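Local structure of CRISPR-associated protein, Cse1 family (Acidimicrobium ferrooxidans, 4H3T) at residues A[173-181]-A[280-288]; A[419-427]-A[438-448]. The protein is a Cse1-family CRISPR-associated protein and probably serves as the large subunit of a type I-E Cascade complex, helping it to recognise invading DNA. The protein carries 1 engineered substitution. All blocks are in the same frame, centred on the assembly; numbering follows the deposited sequence.

Contact 1 (A[173-181]-A[280-288])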
ATOM      1  N   ALA A 173       6.913  16.366   5.638  1.00 43.44           N
ATOM      2  CA  ALA A 173       7.771  17.554   5.611  1.00 44.50           C
ATOM      3  C   ALA A 173       7.798  18.261   6.954  1.00 46.09           C
ATOM      4  O   ALA A 173       8.587  19.189   7.110  1.00 47.29           O
ATOM      5  CB  ALA A 173       7.325  18.514   4.522  1.00 47.21           C
ATOM      6  N   SER A 174       6.974  17.824   7.942  1.00 41.76           N
ATOM      7  CA  SER A 174       7.018  18.343   9.329  1.00 44.33           C
ATOM      8  C   SER A 174       8.309  17.943  10.047  1.00 47.25           C
ATOM      9  O   SER A 174       8.608  18.541  11.067  1.00 44.33           O
ATOM     10  CB  SER A 174       5.841  17.806  10.162  1.00 45.81           C
ATOM     11  OG  SER A 174       4.631  18.308   9.624  1.00 63.66           O
ATOM     12  N   ASP A 175       9.082  16.972   9.547  1.00 41.63           N
ATOM     13  CA  ASP A 175      10.291  16.479  10.252  1.00 39.94           C
ATOM     14  C   ASP A 175      11.494  17.386   9.913  1.00 43.91           C
ATOM     15  O   ASP A 175      12.494  16.911   9.426  1.00 43.92           O
ATOM     16  CB  ASP A 175      10.554  15.012   9.835  1.00 41.11           C
ATOM     17  CG  ASP A 175       9.454  14.048  10.173  1.00 45.99           C
ATOM     18  OD1 ASP A 175       8.647  14.355  11.094  1.00 45.98           O
ATOM     19  OD2 ASP A 175       9.424  12.951   9.574  1.00 39.49           O
ATOM     20  N   LYS A 176      11.343  18.690  10.170  1.00 41.81           N
ATOM     21  CA  LYS A 176      12.211  19.800   9.761  1.00 43.09           C
ATOM     22  C   LYS A 176      13.158  20.305  10.839  1.00 47.06           C
ATOM     23  O   LYS A 176      14.041  21.094  10.514  1.00 45.85           O
ATOM     24  CB  LYS A 176      11.347  20.988   9.277  1.00 46.30           C
ATOM     25  CG  LYS A 176      10.551  21.691  10.418  1.00 47.10           C
ATOM     26  CD  LYS A 176       9.562  22.697   9.929  1.00 59.12           C
ATOM     27  CE  LYS A 176       8.705  23.263  11.090  1.00 50.86           C
ATOM     28  NZ  LYS A 176       8.204  24.604  10.767  1.00 72.96           N
ATOM     29  N   THR A 177      13.007  19.863  12.094  1.00 47.57           N
ATOM     30  CA  THR A 177      13.909  20.185  13.224  1.00 48.00           C
ATOM     31  C   THR A 177      15.344  20.106  12.725  1.00 49.48           C
ATOM     32  O   THR A 177      15.713  19.079  12.151  1.00 46.35           O
ATOM     33  CB  THR A 177      13.687  19.088  14.347  1.00 58.99           C
ATOM     34  OG1 THR A 177      12.340  19.111  14.797  1.00 62.94           O
ATOM     35  CG2 THR A 177      14.578  19.253  15.533  1.00 62.23           C
ATOM     36  N   GLY A 178      16.126  21.157  12.915  1.00 46.07           N
ATOM     37  CA  GLY A 178      17.494  21.157  12.449  1.00 46.35           C
ATOM     38  C   GLY A 178      18.389  20.340  13.364  1.00 49.48           C
ATOM     39  O   GLY A 178      18.294  20.444  14.588  1.00 47.73           O
ATOM     40  N   ALA A 179      19.345  19.627  12.784  1.00 48.20           N
ATOM     41  CA  ALA A 179      20.330  18.878  13.549  1.00 47.98           C
ATOM     42  C   ALA A 179      21.646  19.642  13.580  1.00 50.44           C
ATOM     43  O   ALA A 179      22.104  20.170  12.546  1.00 47.22           O
ATOM     44  CB  ALA A 179      20.545  17.500  12.946  1.00 48.23           C
ATOM     45  N   LYS A 180      22.304  19.620  14.737  1.00 46.83           N
ATOM     46  CA  LYS A 180      23.632  20.194  14.859  1.00 49.62           C
ATOM     47  C   LYS A 180      24.593  19.407  13.969  1.00 52.66           C
ATOM     48  O   LYS A 180      24.507  18.172  13.913  1.00 48.77           O
ATOM     49  CB  LYS A 180      24.084  20.120  16.316  1.00 52.35           C
ATOM     50  CG  LYS A 180      25.426  20.789  16.596  1.00 64.87           C
ATOM     51  CD  LYS A 180      25.785  20.607  18.088  1.00 72.04           C
ATOM     52  CE  LYS A 180      26.856  21.570  18.547  1.00 95.36           C
ATOM     53  NZ  LYS A 180      27.045  21.532  20.026  1.00103.98           N
ATOM     54  N   GLY A 181      25.441  20.111  13.241  1.00 50.56           N
ATOM     55  CA  GLY A 181      26.385  19.487  12.314  1.00 51.61           C
ATOM     56  C   GLY A 181      25.841  19.308  10.901  1.00 56.92           C
ATOM     57  O   GLY A 181      26.556  18.811  10.028  1.00 56.53           O
ATOM     58  N   ARG A 280      11.344  10.350  25.047  1.00 41.58           N
ATOM     59  CA  ARG A 280      11.727  11.457  24.184  1.00 38.54           C
ATOM     60  C   ARG A 280      12.431  10.958  22.926  1.00 42.66           C
ATOM     61  O   ARG A 280      13.041   9.884  22.935  1.00 40.81           O
ATOM     62  CB  ARG A 280      12.654  12.440  24.951  1.00 39.86           C
ATOM     63  CG  ARG A 280      12.020  13.148  26.161  1.00 43.77           C
ATOM     64  CD  ARG A 280      13.045  14.099  26.839  1.00 53.76           C
ATOM     65  NE  ARG A 280      14.298  13.384  27.167  1.00 62.62           N
ATOM     66  CZ  ARG A 280      15.552  13.794  26.948  1.00 77.12           C
ATOM     67  NH1 ARG A 280      15.790  14.998  26.440  1.00 75.38           N
ATOM     68  NH2 ARG A 280      16.583  13.009  27.264  1.00 62.62           N
ATOM     69  N   VAL A 281      12.407  11.801  21.867  1.00 38.22           N
ATOM     70  CA  VAL A 281      12.973  11.477  20.563  1.00 40.17           C
ATOM     71  C   VAL A 281      13.388  12.788  19.843  1.00 44.38           C
ATOM     72  O   VAL A 281      12.783  13.845  20.072  1.00 42.33           O
ATOM     73  CB  VAL A 281      11.977  10.643  19.681  1.00 43.23           C
ATOM     74  CG1 VAL A 281      10.753  11.471  19.280  1.00 42.34           C
ATOM     75  CG2 VAL A 281      12.676  10.116  18.435  1.00 44.55           C
ATOM     76  N   LEU A 282      14.371  12.682  18.960  1.00 40.34           N
ATOM     77  CA  LEU A 282      14.800  13.767  18.069  1.00 41.14           C
ATOM     78  C   LEU A 282      14.639  13.235  16.638  1.00 41.67           C
ATOM     79  O   LEU A 282      15.152  12.158  16.317  1.00 39.49           O
ATOM     80  CB  LEU A 282      16.234  14.207  18.379  1.00 41.39           C
ATOM     81  CG  LEU A 282      16.867  15.298  17.469  1.00 45.58           C
ATOM     82  CD1 LEU A 282      16.026  16.556  17.363  1.00 46.48           C
ATOM     83  CD2 LEU A 282      18.221  15.690  17.983  1.00 47.96           C
ATOM     84  N   ILE A 283      13.888  13.945  15.795  1.00 37.63           N
ATOM     85  CA  ILE A 283      13.579  13.495  14.417  1.00 38.53           C
ATOM     86  C   ILE A 283      13.913  14.616  13.470  1.00 42.72           C
ATOM     87  O   ILE A 283      13.283  15.665  13.541  1.00 39.56           O
ATOM     88  CB  ILE A 283      12.098  13.093  14.251  1.00 41.05           C
ATOM     89  CG1 ILE A 283      11.679  12.063  15.289  1.00 40.80           C
ATOM     90  CG2 ILE A 283      11.809  12.574  12.866  1.00 38.24           C
ATOM     91  CD1 ILE A 283      10.162  11.809  15.262  1.00 40.58           C
ATOM     92  N   CYS A 284      14.837  14.351  12.559  1.00 39.02           N
ATOM     93  CA  CYS A 284      15.424  15.304  11.613  1.00 40.37           C
ATOM     94  C   CYS A 284      15.399  14.736  10.231  1.00 41.03           C
ATOM     95  O   CYS A 284      15.206  13.532  10.024  1.00 37.80           O
ATOM     96  CB  CYS A 284      16.850  15.649  12.030  1.00 41.08           C
ATOM     97  SG  CYS A 284      16.996  16.278  13.714  1.00 45.59           S
ATOM     98  N   ALA A 285      15.688  15.607   9.260  1.00 36.43           N
ATOM     99  CA  ALA A 285      15.720  15.196   7.858  1.00 36.86           C
ATOM    100  C   ALA A 285      16.830  14.231   7.547  1.00 40.58           C
ATOM    101  O   ALA A 285      17.919  14.358   8.076  1.00 40.59           O
ATOM    102  CB  ALA A 285      15.879  16.428   6.992  1.00 38.31           C
ATOM    103  N   GLY A 286      16.568  13.277   6.674  1.00 38.67           N
ATOM    104  CA  GLY A 286      17.611  12.340   6.235  1.00 39.02           C
ATOM    105  C   GLY A 286      17.750  12.317   4.722  1.00 43.06           C
ATOM    106  O   GLY A 286      17.532  13.316   4.017  1.00 41.27           O
ATOM    107  N   ASP A 287      18.209  11.183   4.216  1.00 40.94           N
ATOM    108  CA  ASP A 287      18.539  11.073   2.828  1.00 39.39           C
ATOM    109  C   ASP A 287      17.335  10.982   1.915  1.00 42.14           C
ATOM    110  O   ASP A 287      16.339  10.357   2.227  1.00 41.21           O
ATOM    111  CB  ASP A 287      19.417   9.840   2.568  1.00 42.27           C
ATOM    112  CG  ASP A 287      20.772   9.850   3.235  1.00 45.79           C
ATOM    113  OD1 ASP A 287      21.383  10.948   3.334  1.00 44.35           O
ATOM    114  OD2 ASP A 287      21.218   8.755   3.704  1.00 47.74           O
ATOM    115  N   GLU A 288      17.455  11.558   0.733  1.00 41.15           N
ATOM    116  CA  GLU A 288      16.379  11.536  -0.250  1.00 41.70           C
ATOM    117  C   GLU A 288      16.703  10.507  -1.326  1.00 47.54           C
ATOM    118  O   GLU A 288      17.854  10.419  -1.750  1.00 44.97           O
ATOM    119  CB  GLU A 288      16.240  12.915  -0.908  1.00 43.63           C
ATOM    120  CG  GLU A 288      16.037  14.090   0.062  1.00 53.89           C
ATOM    121  CD  GLU A 288      14.739  14.145   0.841  1.00 71.69           C
ATOM    122  OE1 GLU A 288      13.926  13.208   0.680  1.00 59.52           O
ATOM    123  OE2 GLU A 288      14.516  15.138   1.582  1.00 58.22           O
TER
HETATM  124  O   HOH W   1      16.164  18.519   9.651  1.00 41.41           O
HETATM  125  O   HOH W   2      11.162  16.909  13.797  1.00 52.93           O
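T177 CG2 packs against L282 CD1 at 3.6 Å, and T177 CB lies 3.5 Å from I283 O. With chi1 at -61°, OG1 of T177 stands beside the backbone N and CG2 opposite it, which turns the methyl to the leucine and the hydroxyl to solvent bound at the strand. Two waters bridge the segments. Water 2 lies 2.7 Å from T177 OG1 and donates to I283 O; water 1 sits 2.6 Å from T177 O, to which it probably donates, and accepts from A285 N at 3.0 Å. C284 turns SG beside its own backbone N (chi1 -55°), and C284 SG rests 3.8 Å from A179 CB. Earlier in the loop, an inverse gamma turn centred on D175 bends the chain where the CB of this residue points toward the strand, and D175 CG meets I283 CG2 at 3.9 Å; the carboxylate itself is held by salt bridges to R167 and R263. The touching parts run 101° apart, so the loop between helices 157-170 and 196-199 passes across strand 275-289 without joining its sheet here, while strand 263-272, antiparallel to 275-289, receives V281 and L282.

Contact 2 (A[419-427]-A[438-448]); sequences VAEARYLSY and HRVPEGKAALA
Y424 and L447 meet at about a right angle: L447 CG sits over one face of the phenol ring, a CH-pi contact 4.0 Å from the Y424 centroid. R423 CG lies over the opposite face, so the ring is held between two aliphatic groups, with A448 CB 3.9 Å from Y424 CD2. Farther along, the rings of Y427 and H438 form a T-shaped pair, their planes at 75°, the edge of Y427 directed at the imidazole face. L425 CD2 reaches the edge of that imidazole, while L425 CD1 lies 4.0 Å from V440 CG2. E434 receives Y427 OH and, through its carbonyl, H438 ND1. Water 3 gathers three groups, donating to Y424 O, accepting from K444 NZ at 2.6 Å and bonding S426 OG. Within 438-448, R439 and E442 form a bidentate salt bridge: the carboxylate oxygens lie in the guanidinium plane, but NH1 and NH2 approach from above the carboxylate plane. S426 N to R439 O (2.8 Å, 163° at the hydrogen) and R439 N to S426 O define a hydrogen-bonded antiparallel pair; Y427 with H438 is the adjoining non-hydrogen-bonded pair. The arrangement is a two-stranded antiparallel ribbon, its strands 426-427 and 438-439 connected through helix 434-437, between helices 417-420 and 445-473.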
ATOM      1  N   VAL A 419     -32.353   7.972 -11.325  1.00 39.82           N
ATOM      2  CA  VAL A 419     -33.304   7.720 -10.250  1.00 40.67           C
ATOM      3  C   VAL A 419     -32.949   8.630  -9.063  1.00 42.96           C
ATOM      4  O   VAL A 419     -33.850   9.177  -8.417  1.00 43.32           O
ATOM      5  CB  VAL A 419     -33.301   6.194  -9.874  1.00 47.02           C
ATOM      6  CG1 VAL A 419     -33.999   5.941  -8.540  1.00 49.61           C
ATOM      7  CG2 VAL A 419     -33.939   5.396 -10.990  1.00 46.47           C
ATOM      8  N   ALA A 420     -31.649   8.768  -8.739  1.00 40.08           N
ATOM      9  CA  ALA A 420     -31.204   9.596  -7.594  1.00 38.69           C
ATOM     10  C   ALA A 420     -31.671  11.051  -7.745  1.00 43.38           C
ATOM     11  O   ALA A 420     -32.043  11.706  -6.779  1.00 44.15           O
ATOM     12  CB  ALA A 420     -29.696   9.567  -7.493  1.00 38.11           C
ATOM     13  N   GLU A 421     -31.654  11.537  -8.952  1.00 39.46           N
ATOM     14  CA  GLU A 421     -32.030  12.926  -9.195  1.00 40.42           C
ATOM     15  C   GLU A 421     -33.548  13.158  -9.328  1.00 44.21           C
ATOM     16  O   GLU A 421     -33.968  14.320  -9.494  1.00 38.70           O
ATOM     17  CB  GLU A 421     -31.319  13.425 -10.452  1.00 40.25           C
ATOM     18  CG  GLU A 421     -31.882  12.914 -11.749  1.00 42.87           C
ATOM     19  CD  GLU A 421     -31.043  13.323 -12.933  1.00 43.56           C
ATOM     20  OE1 GLU A 421     -29.949  13.888 -12.721  1.00 50.20           O
ATOM     21  OE2 GLU A 421     -31.493  13.097 -14.076  1.00 50.18           O
ATOM     22  N   ALA A 422     -34.367  12.070  -9.370  1.00 43.60           N
ATOM     23  CA  ALA A 422     -35.801  12.194  -9.589  1.00 43.03           C
ATOM     24  C   ALA A 422     -36.463  13.139  -8.591  1.00 45.98           C
ATOM     25  O   ALA A 422     -37.344  13.901  -8.975  1.00 45.65           O
ATOM     26  CB  ALA A 422     -36.482  10.821  -9.508  1.00 43.66           C
ATOM     27  N   ARG A 423     -36.051  13.117  -7.344  1.00 42.01           N
ATOM     28  CA  ARG A 423     -36.659  14.026  -6.355  1.00 43.59           C
ATOM     29  C   ARG A 423     -36.402  15.545  -6.666  1.00 45.46           C
ATOM     30  O   ARG A 423     -37.091  16.380  -6.124  1.00 43.75           O
ATOM     31  CB  ARG A 423     -36.207  13.657  -4.936  1.00 47.18           C
ATOM     32  CG  ARG A 423     -34.892  14.129  -4.421  1.00 50.83           C
ATOM     33  CD  ARG A 423     -34.450  13.245  -3.204  1.00 53.83           C
ATOM     34  NE  ARG A 423     -33.712  12.116  -3.763  1.00 75.52           N
ATOM     35  CZ  ARG A 423     -32.576  11.589  -3.323  1.00 80.48           C
ATOM     36  NH1 ARG A 423     -31.979  10.638  -4.016  1.00 62.61           N
ATOM     37  NH2 ARG A 423     -32.031  12.006  -2.174  1.00 67.79           N
ATOM     38  N   TYR A 424     -35.477  15.868  -7.547  1.00 39.11           N
ATOM     39  CA  TYR A 424     -35.113  17.251  -7.882  1.00 39.63           C
ATOM     40  C   TYR A 424     -35.525  17.601  -9.285  1.00 43.07           C
ATOM     41  O   TYR A 424     -35.250  18.685  -9.746  1.00 40.91           O
ATOM     42  CB  TYR A 424     -33.569  17.453  -7.743  1.00 38.93           C
ATOM     43  CG  TYR A 424     -33.035  17.061  -6.389  1.00 41.39           C
ATOM     44  CD1 TYR A 424     -33.524  17.654  -5.230  1.00 45.13           C
ATOM     45  CD2 TYR A 424     -32.140  16.013  -6.252  1.00 42.08           C
ATOM     46  CE1 TYR A 424     -33.149  17.199  -3.973  1.00 43.13           C
ATOM     47  CE2 TYR A 424     -31.729  15.579  -5.010  1.00 42.32           C
ATOM     48  CZ  TYR A 424     -32.195  16.214  -3.870  1.00 44.20           C
ATOM     49  OH  TYR A 424     -31.796  15.785  -2.640  1.00 43.49           O
ATOM     50  N   LEU A 425     -36.094  16.659 -10.015  1.00 41.08           N
ATOM     51  CA  LEU A 425     -36.459  16.930 -11.392  1.00 39.60           C
ATOM     52  C   LEU A 425     -37.678  17.848 -11.510  1.00 44.73           C
ATOM     53  O   LEU A 425     -38.606  17.789 -10.684  1.00 42.42           O
ATOM     54  CB  LEU A 425     -36.772  15.603 -12.074  1.00 40.87           C
ATOM     55  CG  LEU A 425     -36.515  15.507 -13.529  1.00 47.23           C
ATOM     56  CD1 LEU A 425     -35.054  15.402 -13.805  1.00 43.98           C
ATOM     57  CD2 LEU A 425     -37.247  14.270 -14.132  1.00 50.62           C
ATOM     58  N   SER A 426     -37.609  18.732 -12.525  1.00 42.47           N
ATOM     59  CA  SER A 426     -38.661  19.661 -12.982  1.00 41.57           C
ATOM     60  C   SER A 426     -39.285  19.120 -14.232  1.00 44.49           C
ATOM     61  O   SER A 426     -38.655  18.328 -14.920  1.00 41.31           O
ATOM     62  CB  SER A 426     -38.060  21.048 -13.338  1.00 41.51           C
ATOM     63  OG  SER A 426     -37.859  21.700 -12.104  1.00 61.64           O
ATOM     64  N   TYR A 427     -40.503  19.599 -14.553  1.00 42.69           N
ATOM     65  CA  TYR A 427     -41.176  19.418 -15.820  1.00 42.29           C
ATOM     66  C   TYR A 427     -41.300  20.852 -16.362  1.00 46.85           C
ATOM     67  O   TYR A 427     -42.151  21.601 -15.923  1.00 47.47           O
ATOM     68  CB  TYR A 427     -42.516  18.698 -15.725  1.00 43.23           C
ATOM     69  CG  TYR A 427     -43.077  18.433 -17.098  1.00 44.92           C
ATOM     70  CD1 TYR A 427     -42.598  17.385 -17.871  1.00 45.50           C
ATOM     71  CD2 TYR A 427     -44.081  19.230 -17.627  1.00 43.68           C
ATOM     72  CE1 TYR A 427     -43.120  17.116 -19.117  1.00 47.93           C
ATOM     73  CE2 TYR A 427     -44.601  18.986 -18.894  1.00 43.63           C
ATOM     74  CZ  TYR A 427     -44.133  17.919 -19.630  1.00 47.55           C
ATOM     75  OH  TYR A 427     -44.645  17.674 -20.871  1.00 46.69           O
ATOM     76  N   HIS A 438     -37.977  17.293 -18.952  1.00 43.04           N
ATOM     77  CA  HIS A 438     -37.629  16.551 -17.757  1.00 43.42           C
ATOM     78  C   HIS A 438     -36.177  16.847 -17.458  1.00 49.92           C
ATOM     79  O   HIS A 438     -35.284  16.202 -18.018  1.00 47.10           O
ATOM     80  CB  HIS A 438     -37.844  15.056 -17.957  1.00 45.30           C
ATOM     81  CG  HIS A 438     -39.270  14.615 -18.070  1.00 48.57           C
ATOM     82  ND1 HIS A 438     -39.922  14.615 -19.287  1.00 51.50           N
ATOM     83  CD2 HIS A 438     -40.103  14.109 -17.127  1.00 50.27           C
ATOM     84  CE1 HIS A 438     -41.155  14.185 -19.046  1.00 51.32           C
ATOM     85  NE2 HIS A 438     -41.308  13.847 -17.761  1.00 51.46           N
ATOM     86  N   ARG A 439     -35.946  17.837 -16.592  1.00 45.09           N
ATOM     87  CA  ARG A 439     -34.613  18.330 -16.316  1.00 43.13           C
ATOM     88  C   ARG A 439     -34.471  18.770 -14.849  1.00 44.94           C
ATOM     89  O   ARG A 439     -35.438  19.179 -14.198  1.00 41.89           O
ATOM     90  CB  ARG A 439     -34.326  19.504 -17.259  1.00 41.36           C
ATOM     91  CG  ARG A 439     -35.207  20.722 -16.983  1.00 47.41           C
ATOM     92  CD  ARG A 439     -35.103  21.799 -18.010  1.00 54.66           C
ATOM     93  NE  ARG A 439     -33.724  22.169 -18.349  1.00 57.05           N
ATOM     94  CZ  ARG A 439     -32.998  23.117 -17.754  1.00 74.88           C
ATOM     95  NH1 ARG A 439     -33.494  23.805 -16.726  1.00 59.40           N
ATOM     96  NH2 ARG A 439     -31.769  23.380 -18.173  1.00 75.18           N
ATOM     97  N   VAL A 440     -33.239  18.763 -14.377  1.00 40.44           N
ATOM     98  CA  VAL A 440     -32.927  19.296 -13.054  1.00 40.66           C
ATOM     99  C   VAL A 440     -32.735  20.789 -13.236  1.00 42.81           C
ATOM    100  O   VAL A 440     -31.877  21.170 -14.011  1.00 43.01           O
ATOM    101  CB  VAL A 440     -31.662  18.669 -12.413  1.00 42.51           C
ATOM    102  CG1 VAL A 440     -31.337  19.368 -11.104  1.00 41.02           C
ATOM    103  CG2 VAL A 440     -31.833  17.176 -12.215  1.00 42.72           C
ATOM    104  N   PRO A 441     -33.450  21.647 -12.554  1.00 41.81           N
ATOM    105  CA  PRO A 441     -33.167  23.085 -12.719  1.00 44.07           C
ATOM    106  C   PRO A 441     -31.775  23.455 -12.194  1.00 46.17           C
ATOM    107  O   PRO A 441     -31.188  22.771 -11.327  1.00 42.18           O
ATOM    108  CB  PRO A 441     -34.283  23.776 -11.936  1.00 46.94           C
ATOM    109  CG  PRO A 441     -34.851  22.783 -11.054  1.00 50.40           C
ATOM    110  CD  PRO A 441     -34.463  21.392 -11.508  1.00 44.65           C
ATOM    111  N   GLU A 442     -31.215  24.500 -12.776  1.00 43.06           N
ATOM    112  CA  GLU A 442     -29.846  24.938 -12.487  1.00 43.85           C
ATOM    113  C   GLU A 442     -29.610  25.191 -10.964  1.00 46.14           C
ATOM    114  O   GLU A 442     -28.569  24.778 -10.463  1.00 40.99           O
ATOM    115  CB  GLU A 442     -29.506  26.229 -13.301  1.00 46.26           C
ATOM    116  CG  GLU A 442     -29.343  25.958 -14.799  1.00 62.33           C
ATOM    117  CD  GLU A 442     -30.578  25.850 -15.697  1.00 89.12           C
ATOM    118  OE1 GLU A 442     -31.740  25.827 -15.208  1.00 65.61           O
ATOM    119  OE2 GLU A 442     -30.357  25.751 -16.927  1.00 86.32           O
ATOM    120  N   GLY A 443     -30.594  25.783 -10.259  1.00 42.40           N
ATOM    121  CA  GLY A 443     -30.505  26.011  -8.818  1.00 44.24           C
ATOM    122  C   GLY A 443     -30.350  24.747  -7.979  1.00 48.25           C
ATOM    123  O   GLY A 443     -29.844  24.845  -6.865  1.00 46.83           O
ATOM    124  N   LYS A 444     -30.710  23.546  -8.520  1.00 42.59           N
ATOM    125  CA  LYS A 444     -30.572  22.247  -7.820  1.00 41.57           C
ATOM    126  C   LYS A 444     -29.535  21.341  -8.440  1.00 41.87           C
ATOM    127  O   LYS A 444     -29.372  20.196  -7.975  1.00 40.04           O
ATOM    128  CB  LYS A 444     -31.907  21.517  -7.828  1.00 42.00           C
ATOM    129  CG  LYS A 444     -32.980  22.287  -7.057  1.00 52.35           C
ATOM    130  CD  LYS A 444     -34.289  21.563  -7.091  1.00 60.51           C
ATOM    131  CE  LYS A 444     -35.485  22.395  -6.617  1.00 67.38           C
ATOM    132  NZ  LYS A 444     -36.772  21.770  -7.046  1.00 72.40           N
ATOM    133  N   ALA A 445     -28.764  21.847  -9.418  1.00 38.02           N
ATOM    134  CA  ALA A 445     -27.774  20.997 -10.104  1.00 37.51           C
ATOM    135  C   ALA A 445     -26.730  20.434  -9.154  1.00 40.48           C
ATOM    136  O   ALA A 445     -26.407  19.257  -9.254  1.00 38.28           O
ATOM    137  CB  ALA A 445     -27.085  21.790 -11.238  1.00 39.38           C
ATOM    138  N   ALA A 446     -26.116  21.272  -8.289  1.00 38.11           N
ATOM    139  CA  ALA A 446     -25.057  20.773  -7.409  1.00 39.02           C
ATOM    140  C   ALA A 446     -25.636  19.740  -6.408  1.00 36.63           C
ATOM    141  O   ALA A 446     -25.005  18.752  -6.126  1.00 36.06           O
ATOM    142  CB  ALA A 446     -24.339  21.935  -6.709  1.00 39.36           C
ATOM    143  N   LEU A 447     -26.785  19.970  -5.877  1.00 34.45           N
ATOM    144  CA  LEU A 447     -27.440  19.001  -4.966  1.00 36.22           C
ATOM    145  C   LEU A 447     -27.767  17.683  -5.666  1.00 37.73           C
ATOM    146  O   LEU A 447     -27.502  16.581  -5.127  1.00 36.78           O
ATOM    147  CB  LEU A 447     -28.718  19.630  -4.415  1.00 37.19           C
ATOM    148  CG  LEU A 447     -29.628  18.740  -3.507  1.00 39.48           C
ATOM    149  CD1 LEU A 447     -28.866  18.134  -2.307  1.00 39.80           C
ATOM    150  CD2 LEU A 447     -30.817  19.550  -2.982  1.00 40.19           C
ATOM    151  N   ALA A 448     -28.359  17.754  -6.842  1.00 37.37           N
ATOM    152  CA  ALA A 448     -28.664  16.510  -7.613  1.00 36.57           C
ATOM    153  C   ALA A 448     -27.411  15.762  -7.927  1.00 36.87           C
ATOM    154  O   ALA A 448     -27.386  14.538  -7.841  1.00 34.68           O
ATOM    155  CB  ALA A 448     -29.427  16.869  -8.899  1.00 37.96           C
TER
HETATM  156  O   HOH W   3     -37.141  20.630  -9.348  1.00 51.17           O

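Contact 1 and contact 2 are separate along the chain and in space: the first closes before the second opens, their centres lie 53 Å apart, and their nearest atoms are about 33 Å apart. Contact 1 is buried, 25 Å from the centre of the chain, where the loop 173-181 crosses strand 275-289. Contact 2 is only partly buried, 39 Å from that centre, among the C-terminal helices 445-473 and 511-532. The secondary structure divides accordingly: helices and strands mix up to strand 375-387, and from helix 388-391 onward the chain is mostly helical. Both contacts belong to the Cse1 family region. No direct interaction couples them, and neither geometry identifies a catalytic centre or a nucleic-acid site.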